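Local structure of metallophosphoesterase (Clostridium thermocellum, 4J6O) at residues A[30-34]-A[243-247]; A[17-23]-A[223-228]; A[5-11]-A[143-149]. The protein probably removes terminal 2',3' phosphates from RNA as the manganese-binding, calcineurin-like phosphatase component of the bacterial Pnkp-Hen1 RNA repair system. The contacts are given in a common frame with arbitrary orientation. Numbering follows the deposited sequence.

In the fold
The segments alternate along the chain: 5-11, 17-23 and 30-34 come first, then 143-149, 223-228 and 243-247. Each contact ties the start of the chain to a later part. Interactions 1 and 2 have centres about 12 Å apart and touch, Leu31 CD2 lying 3.9 Å from Ile17 CD1. Interaction 1 packs helix 24-33 on the five-stranded sheet. Interaction 2 joins the loop between strand 14-17 and helix 24-33 to the loop leading from the six-stranded sheet (220-222) to the five-stranded one (232-238). Interaction 3, on the edge of the six-stranded sheet, is centred about 24 Å from interaction 1 and about 23 Å from interaction 2. Interaction 2 holds the manganese; the others join scaffold parts.

Interaction 1 (A[30-34]-A[243-247]); sequences LLEKL and IVDVK
Residues 30-33 are the last turn of helix 24-33, and Leu34 leaves it. Leu34 N is bonded to Leu30 O at 3.0 Å. Residues 243-247 are an extended strand. Leu30 CA lies 5.8 Å from Val246 CA, and Leu34 CA lies 7.7 Å from Val244 CA. The two segments bury 286 Å² between them.

The apolar part is made by Leu30 and Leu34 against Val244 and Val246. Both valines direct CA-to-CB toward the helix, each with chi1 t. Leu30 is t,p, and its CB is 3.8 Å from Val246 CG2. Its CD1 lies 3.9 Å from Val244 CG1. The same methyl is 3.8 Å from Val244 O. Leu34 is m,t and sets CD2 3.8 Å from Val244 CB. Val246 CG2 also approaches the helix backbone, 3.6 Å from Leu30 CA.

This is helix-on-sheet packing in an alpha/beta fold. Strand 242-247 is the edge strand of the five-stranded sheet, paired antiparallel with 232-238. Leu30 and Leu34 reach that neighbour too, at Leu233 and Ala235.

The polar part depends on Lys33, at the exposed border of the contact. Its side chain is extended, all four chi angles t. Lys33 CE passes 3.8 Å from Val244 CG1, and Lys33 NZ donates to Asp245 O at 2.8 Å. Water 1 accepts from Asp245 N at 3.0 Å and weakly from Lys33 NZ at 3.2 Å. The Asp245 side chain starts away from the helix, with chi1 p, and forms a long, weak ion pair with Lys232.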
ATOM      1  N   LEU A  30       3.032 -12.319  -8.168  1.00 20.96           N
ATOM      2  CA  LEU A  30       1.625 -11.991  -8.125  1.00 20.07           C
ATOM      3  C   LEU A  30       1.220 -11.237  -9.403  1.00 25.16           C
ATOM      4  O   LEU A  30       0.172 -11.485 -10.006  1.00 22.33           O
ATOM      5  CB  LEU A  30       1.316 -11.153  -6.855  1.00 19.91           C
ATOM      6  CG  LEU A  30      -0.118 -10.683  -6.749  1.00 18.02           C
ATOM      7  CD1 LEU A  30      -1.117 -11.844  -6.740  1.00 23.70           C
ATOM      8  CD2 LEU A  30      -0.184  -9.935  -5.394  1.00 17.70           C
ATOM      9  N   LEU A  31       2.027 -10.265  -9.796  1.00 21.11           N
ATOM     10  CA  LEU A  31       1.729  -9.532 -11.042  1.00 21.58           C
ATOM     11  C   LEU A  31       1.676 -10.490 -12.232  1.00 23.51           C
ATOM     12  O   LEU A  31       0.768 -10.404 -13.079  1.00 25.52           O
ATOM     13  CB  LEU A  31       2.766  -8.430 -11.249  1.00 23.53           C
ATOM     14  CG  LEU A  31       2.700  -7.190 -10.311  1.00 23.71           C
ATOM     15  CD1 LEU A  31       3.921  -6.297 -10.423  1.00 25.52           C
ATOM     16  CD2 LEU A  31       1.416  -6.391 -10.526  1.00 23.29           C
ATOM     17  N   GLU A  32       2.628 -11.412 -12.292  1.00 26.00           N
ATOM     18  CA  GLU A  32       2.658 -12.335 -13.443  1.00 26.00           C
ATOM     19  C   GLU A  32       1.434 -13.224 -13.425  1.00 22.75           C
ATOM     20  O   GLU A  32       0.820 -13.504 -14.469  1.00 29.11           O
ATOM     21  CB  GLU A  32       3.971 -13.112 -13.476  1.00 27.32           C
ATOM     22  CG  GLU A  32       5.114 -12.186 -13.837  1.00 29.02           C
ATOM     23  CD  GLU A  32       6.493 -12.793 -13.773  1.00 32.82           C
ATOM     24  OE1 GLU A  32       6.730 -13.738 -13.002  1.00 41.46           O
ATOM     25  OE2 GLU A  32       7.351 -12.291 -14.496  1.00 40.85           O
ATOM     26  N   LYS A  33       1.040 -13.649 -12.227  1.00 23.94           N
ATOM     27  CA  LYS A  33      -0.138 -14.497 -12.097  1.00 26.46           C
ATOM     28  C   LYS A  33      -1.383 -13.746 -12.530  1.00 29.93           C
ATOM     29  O   LYS A  33      -2.329 -14.337 -13.042  1.00 31.56           O
ATOM     30  CB  LYS A  33      -0.266 -14.926 -10.636  1.00 30.79           C
ATOM     31  CG  LYS A  33      -1.360 -15.907 -10.339  1.00 33.60           C
ATOM     32  CD  LYS A  33      -1.178 -16.363  -8.872  1.00 27.60           C
ATOM     33  CE  LYS A  33      -2.231 -17.335  -8.405  1.00 31.57           C
ATOM     34  NZ  LYS A  33      -1.794 -17.996  -7.162  1.00 32.11           N
ATOM     35  N   LEU A  34      -1.376 -12.436 -12.344  1.00 24.55           N
ATOM     36  CA  LEU A  34      -2.505 -11.605 -12.775  1.00 24.82           C
ATOM     37  C   LEU A  34      -2.479 -11.257 -14.254  1.00 27.12           C
ATOM     38  O   LEU A  34      -3.320 -10.488 -14.720  1.00 29.16           O
ATOM     39  CB  LEU A  34      -2.564 -10.307 -11.956  1.00 27.00           C
ATOM     40  CG  LEU A  34      -2.835 -10.482 -10.455  1.00 23.80           C
ATOM     41  CD1 LEU A  34      -2.318  -9.234  -9.686  1.00 21.96           C
ATOM     42  CD2 LEU A  34      -4.303 -10.755 -10.130  1.00 25.77           C
ATOM     43  N   ILE A 243     -10.303 -12.744  -5.267  1.00 28.70           N
ATOM     44  CA  ILE A 243      -9.044 -12.777  -4.531  1.00 30.57           C
ATOM     45  C   ILE A 243      -8.017 -13.642  -5.272  1.00 28.89           C
ATOM     46  O   ILE A 243      -8.311 -14.794  -5.633  1.00 29.31           O
ATOM     47  CB  ILE A 243      -9.253 -13.332  -3.143  1.00 31.73           C
ATOM     48  CG1 ILE A 243     -10.263 -12.499  -2.357  1.00 33.75           C
ATOM     49  CG2 ILE A 243      -7.935 -13.413  -2.385  1.00 31.29           C
ATOM     50  CD1 ILE A 243     -10.005 -11.040  -2.410  1.00 45.97           C
ATOM     51  N   VAL A 244      -6.826 -13.092  -5.509  1.00 29.72           N
ATOM     52  CA  VAL A 244      -5.681 -13.822  -6.085  1.00 28.70           C
ATOM     53  C   VAL A 244      -4.504 -13.614  -5.149  1.00 23.23           C
ATOM     54  O   VAL A 244      -4.291 -12.495  -4.685  1.00 26.58           O
ATOM     55  CB  VAL A 244      -5.301 -13.313  -7.477  1.00 26.89           C
ATOM     56  CG1 VAL A 244      -4.050 -14.024  -8.025  1.00 30.39           C
ATOM     57  CG2 VAL A 244      -6.506 -13.521  -8.442  1.00 30.10           C
ATOM     58  N   ASP A 245      -3.781 -14.664  -4.822  1.00 26.37           N
ATOM     59  CA  ASP A 245      -2.666 -14.489  -3.870  1.00 25.53           C
ATOM     60  C   ASP A 245      -1.463 -15.356  -4.187  1.00 28.10           C
ATOM     61  O   ASP A 245      -1.548 -16.321  -4.943  1.00 28.01           O
ATOM     62  CB  ASP A 245      -3.138 -14.620  -2.412  1.00 28.24           C
ATOM     63  CG  ASP A 245      -3.783 -15.964  -2.093  1.00 38.01           C
ATOM     64  OD1 ASP A 245      -3.232 -16.999  -2.525  1.00 35.55           O
ATOM     65  OD2 ASP A 245      -4.807 -15.979  -1.360  1.00 33.84           O
ATOM     66  N   VAL A 246      -0.314 -14.934  -3.660  1.00 24.20           N
ATOM     67  CA  VAL A 246       0.917 -15.709  -3.763  0.65 27.76           C
ATOM     68  C   VAL A 246       1.458 -15.904  -2.353  1.00 23.13           C
ATOM     69  O   VAL A 246       1.617 -14.951  -1.598  1.00 25.75           O
ATOM     70  CB  VAL A 246       1.987 -14.965  -4.541  0.65 26.03           C
ATOM     71  CG1 VAL A 246       3.319 -15.657  -4.410  0.65 27.61           C
ATOM     72  CG2 VAL A 246       1.585 -14.865  -6.034  0.65 28.41           C
ATOM     73  N   LYS A 247       1.776 -17.131  -2.007  1.00 25.53           N
ATOM     74  CA  LYS A 247       2.330 -17.404  -0.684  0.55 23.16           C
ATOM     75  C   LYS A 247       3.748 -16.859  -0.581  1.00 30.41           C
ATOM     76  O   LYS A 247       4.526 -16.910  -1.521  1.00 29.01           O
ATOM     77  CB  LYS A 247       2.371 -18.931  -0.450  0.55 29.80           C
ATOM     78  CG  LYS A 247       2.494 -19.321   1.010  0.55 29.23           C
ATOM     79  CD  LYS A 247       1.203 -18.998   1.753  0.55 44.05           C
ATOM     80  CE  LYS A 247       1.320 -19.362   3.214  0.55 53.17           C
ATOM     81  NZ  LYS A 247       2.442 -18.606   3.788  0.55 32.23           N
TER
HETATM   82  O   HOH W   1      -4.719 -17.245  -6.057  1.00 29.57           O

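Interaction 2 (A[17-23]-A[223-228]); sequences IGDIHGC and IDTGCV. With MN (manganese (II) ion), chain J.
This is the manganese site of the calcineurin-like phosphatase. Asp19 OD2 binds the metal at 2.2 Å and His21 NE2 at 2.3 Å; Asp65 is another ligand. Water 4 binds manganese at 2.3 Å and donates to Asp224 OD2 at 2.7 Å, so Asp224 is second-shell. Asp19 OD1 (chi1 m) lies 3.2 Å from Asp224 OD2 (chi1 t), two like-charged acceptors; manganese and water 4 help offset the repulsion.

Both segments are loops. Gly18 CA is 4.9 Å from Asp224 CA, and His21 CA is 6.2 Å from Val228 CA. The sequence GDIHG is the family's Asp-X-His metal motif. A type I' turn spans Ile20 to Cys23, the N-cap of helix 24-33. His21 ND1 donates to Val67 O.

No direct hydrogen bond joins the loops. Water 2 links Asp19 O (2.9 Å) to Val228 N (2.9 Å). Water 3 links Asp19 O (2.7 Å) to Asp224 OD1 (2.9 Å). Asp224 OD1 closes an Asx turn with Gly226 N at 3.0 Å. Cys23 SG packs 3.7 Å from Val228 CB.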
ATOM      1  N   ILE A  17      -3.452  -4.229  -4.602  1.00 16.70           N
ATOM      2  CA  ILE A  17      -2.435  -5.116  -3.974  1.00 16.20           C
ATOM      3  C   ILE A  17      -2.107  -4.547  -2.575  1.00 17.47           C
ATOM      4  O   ILE A  17      -1.884  -3.337  -2.416  1.00 17.52           O
ATOM      5  CB  ILE A  17      -1.166  -5.179  -4.829  1.00 16.35           C
ATOM      6  CG1 ILE A  17      -1.494  -5.932  -6.146  1.00 19.77           C
ATOM      7  CG2 ILE A  17      -0.063  -5.978  -4.129  1.00 18.87           C
ATOM      8  CD1 ILE A  17      -0.392  -6.020  -7.139  1.00 23.29           C
ATOM      9  N   GLY A  18      -2.048  -5.438  -1.581  1.00 17.49           N
ATOM     10  CA  GLY A  18      -1.782  -5.038  -0.195  1.00 17.51           C
ATOM     11  C   GLY A  18      -0.298  -4.840   0.089  1.00 15.15           C
ATOM     12  O   GLY A  18       0.533  -4.720  -0.798  1.00 19.59           O
ATOM     13  N   ASP A  19       0.023  -4.738   1.386  1.00 16.18           N
ATOM     14  CA  ASP A  19       1.373  -4.328   1.779  1.00 13.20           C
ATOM     15  C   ASP A  19       2.448  -5.268   1.253  1.00 15.52           C
ATOM     16  O   ASP A  19       2.434  -6.481   1.519  1.00 18.49           O
ATOM     17  CB  ASP A  19       1.474  -4.368   3.304  1.00 15.10           C
ATOM     18  CG  ASP A  19       0.424  -3.568   3.999  1.00 19.80           C
ATOM     19  OD1 ASP A  19      -0.804  -3.602   3.691  1.00 18.52           O
ATOM     20  OD2 ASP A  19       0.843  -2.902   5.010  1.00 18.67           O
ATOM     21  N   ILE A  20       3.420  -4.662   0.596  1.00 16.17           N
ATOM     22  CA  ILE A  20       4.502  -5.388  -0.008  1.00 15.37           C
ATOM     23  C   ILE A  20       5.742  -5.501   0.874  1.00 16.15           C
ATOM     24  O   ILE A  20       6.348  -6.574   0.914  1.00 18.54           O
ATOM     25  CB  ILE A  20       4.839  -4.761  -1.366  1.00 17.37           C
ATOM     26  CG1 ILE A  20       3.600  -4.884  -2.307  1.00 19.46           C
ATOM     27  CG2 ILE A  20       6.075  -5.401  -1.974  1.00 18.00           C
ATOM     28  CD1 ILE A  20       3.638  -3.878  -3.500  1.00 21.61           C
ATOM     29  N   HIS A  21       6.057  -4.385   1.603  1.00 18.87           N
ATOM     30  CA  HIS A  21       7.157  -4.419   2.574  1.00 20.06           C
ATOM     31  C   HIS A  21       8.383  -5.166   1.986  1.00 23.81           C
ATOM     32  O   HIS A  21       8.929  -6.101   2.592  1.00 21.87           O
ATOM     33  CB  HIS A  21       6.696  -5.079   3.876  1.00 18.15           C
ATOM     34  CG  HIS A  21       5.810  -4.203   4.694  1.00 19.52           C
ATOM     35  ND1 HIS A  21       6.201  -2.941   5.094  1.00 18.87           N
ATOM     36  CD2 HIS A  21       4.580  -4.404   5.213  1.00 18.63           C
ATOM     37  CE1 HIS A  21       5.222  -2.378   5.773  1.00 18.57           C
ATOM     38  NE2 HIS A  21       4.233  -3.249   5.879  1.00 17.28           N
ATOM     39  N   GLY A  22       8.804  -4.737   0.808  1.00 20.82           N
ATOM     40  CA  GLY A  22      10.074  -5.188   0.254  1.00 20.50           C
ATOM     41  C   GLY A  22      10.056  -6.569  -0.368  1.00 21.49           C
ATOM     42  O   GLY A  22      11.097  -7.077  -0.725  1.00 22.87           O
ATOM     43  N   CYS A  23       8.876  -7.180  -0.456  1.00 19.58           N
ATOM     44  CA  CYS A  23       8.806  -8.546  -0.971  1.00 18.73           C
ATOM     45  C   CYS A  23       8.708  -8.556  -2.525  1.00 20.68           C
ATOM     46  O   CYS A  23       7.668  -8.906  -3.077  1.00 22.42           O
ATOM     47  CB  CYS A  23       7.636  -9.258  -0.376  1.00 19.63           C
ATOM     48  SG  CYS A  23       7.922  -9.570   1.434  1.00 22.39           S
ATOM     49  N   ILE A 223      -7.077  -6.360   2.741  1.00 17.78           N
ATOM     50  CA  ILE A 223      -6.324  -7.383   1.996  1.00 18.26           C
ATOM     51  C   ILE A 223      -4.827  -7.478   2.364  1.00 16.39           C
ATOM     52  O   ILE A 223      -4.023  -8.053   1.623  1.00 18.68           O
ATOM     53  CB  ILE A 223      -6.455  -7.166   0.463  1.00 16.68           C
ATOM     54  CG1 ILE A 223      -5.840  -5.846   0.021  1.00 17.55           C
ATOM     55  CG2 ILE A 223      -7.932  -7.286   0.020  1.00 23.18           C
ATOM     56  CD1 ILE A 223      -5.719  -5.765  -1.550  1.00 18.99           C
ATOM     57  N   ASP A 224      -4.449  -6.921   3.522  1.00 19.47           N
ATOM     58  CA  ASP A 224      -3.078  -7.157   3.997  1.00 15.72           C
ATOM     59  C   ASP A 224      -2.963  -8.502   4.689  1.00 21.09           C
ATOM     60  O   ASP A 224      -3.281  -8.599   5.880  1.00 21.29           O
ATOM     61  CB  ASP A 224      -2.660  -6.045   4.975  1.00 19.01           C
ATOM     62  CG  ASP A 224      -1.232  -6.215   5.473  1.00 21.69           C
ATOM     63  OD1 ASP A 224      -0.575  -7.149   4.999  1.00 18.59           O
ATOM     64  OD2 ASP A 224      -0.766  -5.384   6.314  1.00 19.70           O
ATOM     65  N   THR A 225      -2.499  -9.505   3.939  1.00 18.55           N
ATOM     66  CA  THR A 225      -2.396 -10.880   4.429  1.00 19.88           C
ATOM     67  C   THR A 225      -0.976 -11.169   4.863  1.00 20.90           C
ATOM     68  O   THR A 225      -0.575 -12.326   4.934  1.00 21.70           O
ATOM     69  CB  THR A 225      -2.904 -11.843   3.352  1.00 21.08           C
ATOM     70  OG1 THR A 225      -2.421 -11.442   2.055  1.00 21.54           O
ATOM     71  CG2 THR A 225      -4.433 -11.764   3.356  1.00 24.74           C
ATOM     72  N   GLY A 226      -0.232 -10.113   5.202  1.00 18.81           N
ATOM     73  CA  GLY A 226       1.050 -10.229   5.882  1.00 21.63           C
ATOM     74  C   GLY A 226       2.127 -11.002   5.147  1.00 18.85           C
ATOM     75  O   GLY A 226       2.840 -11.830   5.719  1.00 21.41           O
ATOM     76  N   CYS A 227       2.310 -10.643   3.870  1.00 17.50           N
ATOM     77  CA  CYS A 227       3.321 -11.318   3.051  1.00 18.89           C
ATOM     78  C   CYS A 227       4.686 -11.351   3.729  1.00 22.48           C
ATOM     79  O   CYS A 227       5.325 -12.406   3.833  1.00 21.78           O
ATOM     80  CB  CYS A 227       3.405 -10.577   1.720  1.00 19.69           C
ATOM     81  SG  CYS A 227       4.516 -11.427   0.577  1.00 23.57           S
ATOM     82  N   VAL A 228       5.145 -10.203   4.198  1.00 19.85           N
ATOM     83  CA  VAL A 228       6.486 -10.199   4.731  1.00 18.63           C
ATOM     84  C   VAL A 228       6.705 -10.987   6.023  1.00 22.77           C
ATOM     85  O   VAL A 228       7.837 -11.386   6.317  1.00 23.46           O
ATOM     86  CB  VAL A 228       6.959  -8.717   4.901  1.00 21.12           C
ATOM     87  CG1 VAL A 228       6.266  -8.053   6.132  1.00 24.13           C
ATOM     88  CG2 VAL A 228       8.492  -8.624   5.025  1.00 22.58           C
TER
HETATM   89 MN    MN J 508       2.189  -2.585   6.673  1.00 18.86          MN
HETATM   90  O   HOH W   2       3.956  -7.658   3.662  1.00 19.21           O
HETATM   91  O   HOH W   3       0.570  -8.197   2.582  1.00 19.98           O
HETATM   92  O   HOH W   4       1.699  -4.767   7.245  1.00 20.73           O

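Interaction 3 (A[5-11]-A[143-149]); sequences NNKKDEH and HYVLDDG
Residues 6-7 form a short, weakly bonded strand that pairs in parallel with strand 143-146. Asn6 faces Val145, CA to CA 5.3 Å. Further on, Lys8 CA is 4.2 Å from Leu146 CA and His11 CA is 4.3 Å from Asp147 CA. This short strand forms one edge of the six-stranded sheet.

Val145 satisfies both its backbone groups here. Its N donates to Asn5 O at 2.8 Å, and its O accepts from Lys7 N at 2.8 Å. Tyr144 CA and Leu146 CA add CA-H...O contacts, 3.4 Å each, to Asn5 O and Lys7 O respectively. After Lys7 the chain folds into a type I turn, Lys7 to Glu10, in which Lys7 O accepts from Glu10 N at 2.9 Å. Lys8 N goes to Asn6 OD1 at 3.1 Å, an Asx turn.

The second strand ends in a turn with positive phi at Asp147, Asp148 and Gly149. Asp148 N donates to Lys8 O at 2.9 Å, and Asp147 N gives a weak bond to Glu10 O at 2.8 Å. His11 ND1 donates to Asp147 OD1 at 2.7 Å; Asp147 has chi1 t and His11 chi1 m. The other oxygen, Asp147 OD2, accepts from Tyr238 OH.

Asn5 CB sits over the His143 ring, 4.0 Å from its centroid, a CH-pi contact. His143 NE2 is hydrogen-bonded to Gly164 N. The backbone O of His143 is buried without a partner. Four of the five hydrogen bonds across the contact are main chain to main chain, independent of side-chain identity; His11-Asp147 adds the one side-chain link, and Asp147 is held on both oxygens.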
ATOM      1  N   ASN A   5      -8.000  13.475  -4.700  1.00 44.80           N
ATOM      2  CA  ASN A   5      -8.524  12.140  -4.457  1.00 42.53           C
ATOM      3  C   ASN A   5      -9.616  11.707  -5.446  1.00 41.52           C
ATOM      4  O   ASN A   5      -9.972  10.536  -5.535  1.00 39.78           O
ATOM      5  CB  ASN A   5      -8.942  11.960  -3.002  1.00 55.14           C
ATOM      6  CG  ASN A   5     -10.011  12.916  -2.600  1.00 77.22           C
ATOM      7  OD1 ASN A   5     -11.118  12.880  -3.147  1.00 79.90           O
ATOM      8  ND2 ASN A   5      -9.696  13.797  -1.644  1.00 51.14           N
ATOM      9  N   ASN A   6     -10.114  12.637  -6.244  1.00 42.82           N
ATOM     10  CA  ASN A   6     -11.178  12.296  -7.165  1.00 42.20           C
ATOM     11  C   ASN A   6     -10.684  11.620  -8.470  1.00 41.94           C
ATOM     12  O   ASN A   6     -10.085  12.245  -9.327  1.00 43.39           O
ATOM     13  CB  ASN A   6     -11.978  13.563  -7.452  1.00 43.95           C
ATOM     14  CG  ASN A   6     -13.261  13.278  -8.159  1.00 64.34           C
ATOM     15  OD1 ASN A   6     -13.334  12.336  -8.940  1.00 42.45           O
ATOM     16  ND2 ASN A   6     -14.287  14.081  -7.901  1.00 52.15           N
ATOM     17  N   LYS A   7     -10.928  10.321  -8.607  1.00 40.20           N
ATOM     18  CA  LYS A   7     -10.562   9.602  -9.833  1.00 40.04           C
ATOM     19  C   LYS A   7     -11.785   8.852 -10.306  1.00 39.44           C
ATOM     20  O   LYS A   7     -11.683   7.708 -10.760  1.00 42.08           O
ATOM     21  CB  LYS A   7      -9.444   8.597  -9.566  1.00 39.15           C
ATOM     22  CG  LYS A   7      -8.084   9.226  -9.327  1.00 46.98           C
ATOM     23  CD  LYS A   7      -7.426   9.663 -10.635  1.00 60.81           C
ATOM     24  CE  LYS A   7      -5.904   9.698 -10.480  1.00 45.97           C
ATOM     25  NZ  LYS A   7      -5.266  10.206 -11.720  1.00 64.72           N
ATOM     26  N   LYS A   8     -12.942   9.471 -10.129  1.00 39.39           N
ATOM     27  CA  LYS A   8     -14.206   8.848 -10.483  1.00 40.46           C
ATOM     28  C   LYS A   8     -14.316   8.481 -11.965  1.00 42.56           C
ATOM     29  O   LYS A   8     -15.105   7.598 -12.333  1.00 46.65           O
ATOM     30  CB  LYS A   8     -15.359   9.713 -10.026  1.00 48.95           C
ATOM     31  CG  LYS A   8     -15.515   9.746  -8.519  1.00 56.67           C
ATOM     32  CD  LYS A   8     -16.714  10.623  -8.169  1.00 54.38           C
ATOM     33  CE  LYS A   8     -16.907  10.749  -6.683  1.00 68.54           C
ATOM     34  NZ  LYS A   8     -18.015  11.711  -6.383  1.00 89.41           N
ATOM     35  N   ASP A   9     -13.499   9.108 -12.811  1.00 41.56           N
ATOM     36  CA  ASP A   9     -13.490   8.786 -14.238  0.51 57.96           C
ATOM     37  C   ASP A   9     -12.643   7.548 -14.576  1.00 42.11           C
ATOM     38  O   ASP A   9     -12.564   7.125 -15.746  1.00 46.83           O
ATOM     39  CB  ASP A   9     -13.035   9.992 -15.060  0.51 59.91           C
ATOM     40  CG  ASP A   9     -11.811  10.684 -14.476  0.51 67.12           C
ATOM     41  OD1 ASP A   9     -11.282  10.271 -13.417  0.51 47.81           O
ATOM     42  OD2 ASP A   9     -11.388  11.677 -15.094  0.51 85.15           O
ATOM     43  N   GLU A  10     -12.031   6.970 -13.558  1.00 39.67           N
ATOM     44  CA  GLU A  10     -11.228   5.763 -13.715  1.00 39.28           C
ATOM     45  C   GLU A  10     -12.061   4.531 -13.365  1.00 37.06           C
ATOM     46  O   GLU A  10     -12.444   4.324 -12.195  1.00 35.85           O
ATOM     47  CB  GLU A  10      -9.976   5.846 -12.846  1.00 42.79           C
ATOM     48  CG  GLU A  10      -8.959   6.892 -13.301  1.00 54.80           C
ATOM     49  CD  GLU A  10      -8.134   6.440 -14.515  1.00 94.10           C
ATOM     50  OE1 GLU A  10      -7.813   5.222 -14.635  1.00 58.87           O
ATOM     51  OE2 GLU A  10      -7.812   7.317 -15.351  1.00 89.42           O
ATOM     52  N   HIS A  11     -12.335   3.697 -14.371  1.00 41.72           N
ATOM     53  CA  HIS A  11     -13.288   2.617 -14.141  1.00 40.86           C
ATOM     54  C   HIS A  11     -12.630   1.247 -13.996  1.00 38.68           C
ATOM     55  O   HIS A  11     -13.283   0.307 -13.581  1.00 47.47           O
ATOM     56  CB  HIS A  11     -14.378   2.627 -15.227  1.00 41.26           C
ATOM     57  CG  HIS A  11     -15.055   3.959 -15.371  1.00 49.79           C
ATOM     58  ND1 HIS A  11     -15.965   4.432 -14.449  1.00 43.59           N
ATOM     59  CD2 HIS A  11     -14.912   4.939 -16.294  1.00 51.38           C
ATOM     60  CE1 HIS A  11     -16.379   5.634 -14.820  1.00 41.92           C
ATOM     61  NE2 HIS A  11     -15.756   5.966 -15.937  1.00 44.67           N
ATOM     62  N   HIS A 143      -5.938   8.958  -0.533  1.00 24.01           N
ATOM     63  CA  HIS A 143      -6.822   7.873  -0.975  1.00 22.76           C
ATOM     64  C   HIS A 143      -7.384   8.275  -2.309  1.00 21.16           C
ATOM     65  O   HIS A 143      -7.242   9.400  -2.734  1.00 24.48           O
ATOM     66  CB  HIS A 143      -7.966   7.651   0.014  1.00 24.38           C
ATOM     67  CG  HIS A 143      -8.933   8.812   0.121  1.00 22.42           C
ATOM     68  ND1 HIS A 143      -8.596  10.030   0.700  1.00 26.00           N
ATOM     69  CD2 HIS A 143     -10.234   8.916  -0.254  1.00 26.92           C
ATOM     70  CE1 HIS A 143      -9.666  10.813   0.703  1.00 27.07           C
ATOM     71  NE2 HIS A 143     -10.664  10.181   0.111  1.00 25.02           N
ATOM     72  N   TYR A 144      -8.006   7.317  -2.991  1.00 22.08           N
ATOM     73  CA  TYR A 144      -8.655   7.653  -4.246  1.00 21.53           C
ATOM     74  C   TYR A 144     -10.088   7.186  -4.196  1.00 23.79           C
ATOM     75  O   TYR A 144     -10.377   6.130  -3.652  1.00 22.87           O
ATOM     76  CB  TYR A 144      -7.973   6.981  -5.425  1.00 23.35           C
ATOM     77  CG  TYR A 144      -6.645   7.551  -5.800  1.00 26.30           C
ATOM     78  CD1 TYR A 144      -6.551   8.821  -6.348  1.00 31.09           C
ATOM     79  CD2 TYR A 144      -5.484   6.830  -5.632  1.00 24.14           C
ATOM     80  CE1 TYR A 144      -5.333   9.346  -6.733  1.00 29.26           C
ATOM     81  CE2 TYR A 144      -4.254   7.336  -6.019  1.00 24.95           C
ATOM     82  CZ  TYR A 144      -4.189   8.609  -6.594  1.00 26.54           C
ATOM     83  OH  TYR A 144      -2.985   9.175  -6.975  1.00 30.05           O
ATOM     84  N   VAL A 145     -10.989   8.035  -4.683  1.00 27.65           N
ATOM     85  CA  VAL A 145     -12.365   7.615  -4.963  1.00 26.15           C
ATOM     86  C   VAL A 145     -12.429   7.349  -6.455  1.00 24.06           C
ATOM     87  O   VAL A 145     -12.224   8.260  -7.284  1.00 28.91           O
ATOM     88  CB  VAL A 145     -13.389   8.717  -4.543  1.00 26.87           C
ATOM     89  CG1 VAL A 145     -14.802   8.209  -4.703  1.00 28.86           C
ATOM     90  CG2 VAL A 145     -13.131   9.140  -3.052  1.00 26.32           C
ATOM     91  N   LEU A 146     -12.767   6.115  -6.814  1.00 25.39           N
ATOM     92  CA  LEU A 146     -12.693   5.705  -8.205  1.00 28.19           C
ATOM     93  C   LEU A 146     -14.049   5.221  -8.716  1.00 29.82           C
ATOM     94  O   LEU A 146     -14.975   4.994  -7.924  1.00 28.85           O
ATOM     95  CB  LEU A 146     -11.726   4.526  -8.301  1.00 25.59           C
ATOM     96  CG  LEU A 146     -10.314   4.860  -7.854  1.00 24.58           C
ATOM     97  CD1 LEU A 146      -9.815   3.790  -6.874  1.00 27.22           C
ATOM     98  CD2 LEU A 146      -9.446   4.739  -9.055  1.00 32.51           C
ATOM     99  N   ASP A 147     -14.145   5.102 -10.049  1.00 28.21           N
ATOM    100  CA  ASP A 147     -15.253   4.402 -10.713  1.00 29.25           C
ATOM    101  C   ASP A 147     -16.610   4.887 -10.231  1.00 28.91           C
ATOM    102  O   ASP A 147     -17.380   4.140  -9.600  1.00 31.89           O
ATOM    103  CB  ASP A 147     -15.140   2.891 -10.498  1.00 28.82           C
ATOM    104  CG  ASP A 147     -16.129   2.131 -11.364  1.00 34.51           C
ATOM    105  OD1 ASP A 147     -16.491   2.684 -12.442  1.00 34.63           O
ATOM    106  OD2 ASP A 147     -16.549   1.033 -10.952  1.00 29.05           O
ATOM    107  N   ASP A 148     -16.865   6.161 -10.522  1.00 30.91           N
ATOM    108  CA  ASP A 148     -18.134   6.805 -10.189  1.00 31.28           C
ATOM    109  C   ASP A 148     -18.471   6.716  -8.720  1.00 29.79           C
ATOM    110  O   ASP A 148     -19.646   6.661  -8.363  1.00 38.12           O
ATOM    111  CB  ASP A 148     -19.292   6.214 -11.023  1.00 34.02           C
ATOM    112  CG  ASP A 148     -19.158   6.516 -12.489  1.00 40.60           C
ATOM    113  OD1 ASP A 148     -18.697   7.617 -12.814  1.00 43.84           O
ATOM    114  OD2 ASP A 148     -19.510   5.666 -13.323  1.00 46.21           O
ATOM    115  N   GLY A 149     -17.443   6.672  -7.861  1.00 28.17           N
ATOM    116  CA  GLY A 149     -17.671   6.550  -6.429  1.00 31.60           C
ATOM    117  C   GLY A 149     -18.015   5.150  -5.944  1.00 34.93           C
ATOM    118  O   GLY A 149     -18.434   4.970  -4.809  1.00 29.75           O
TER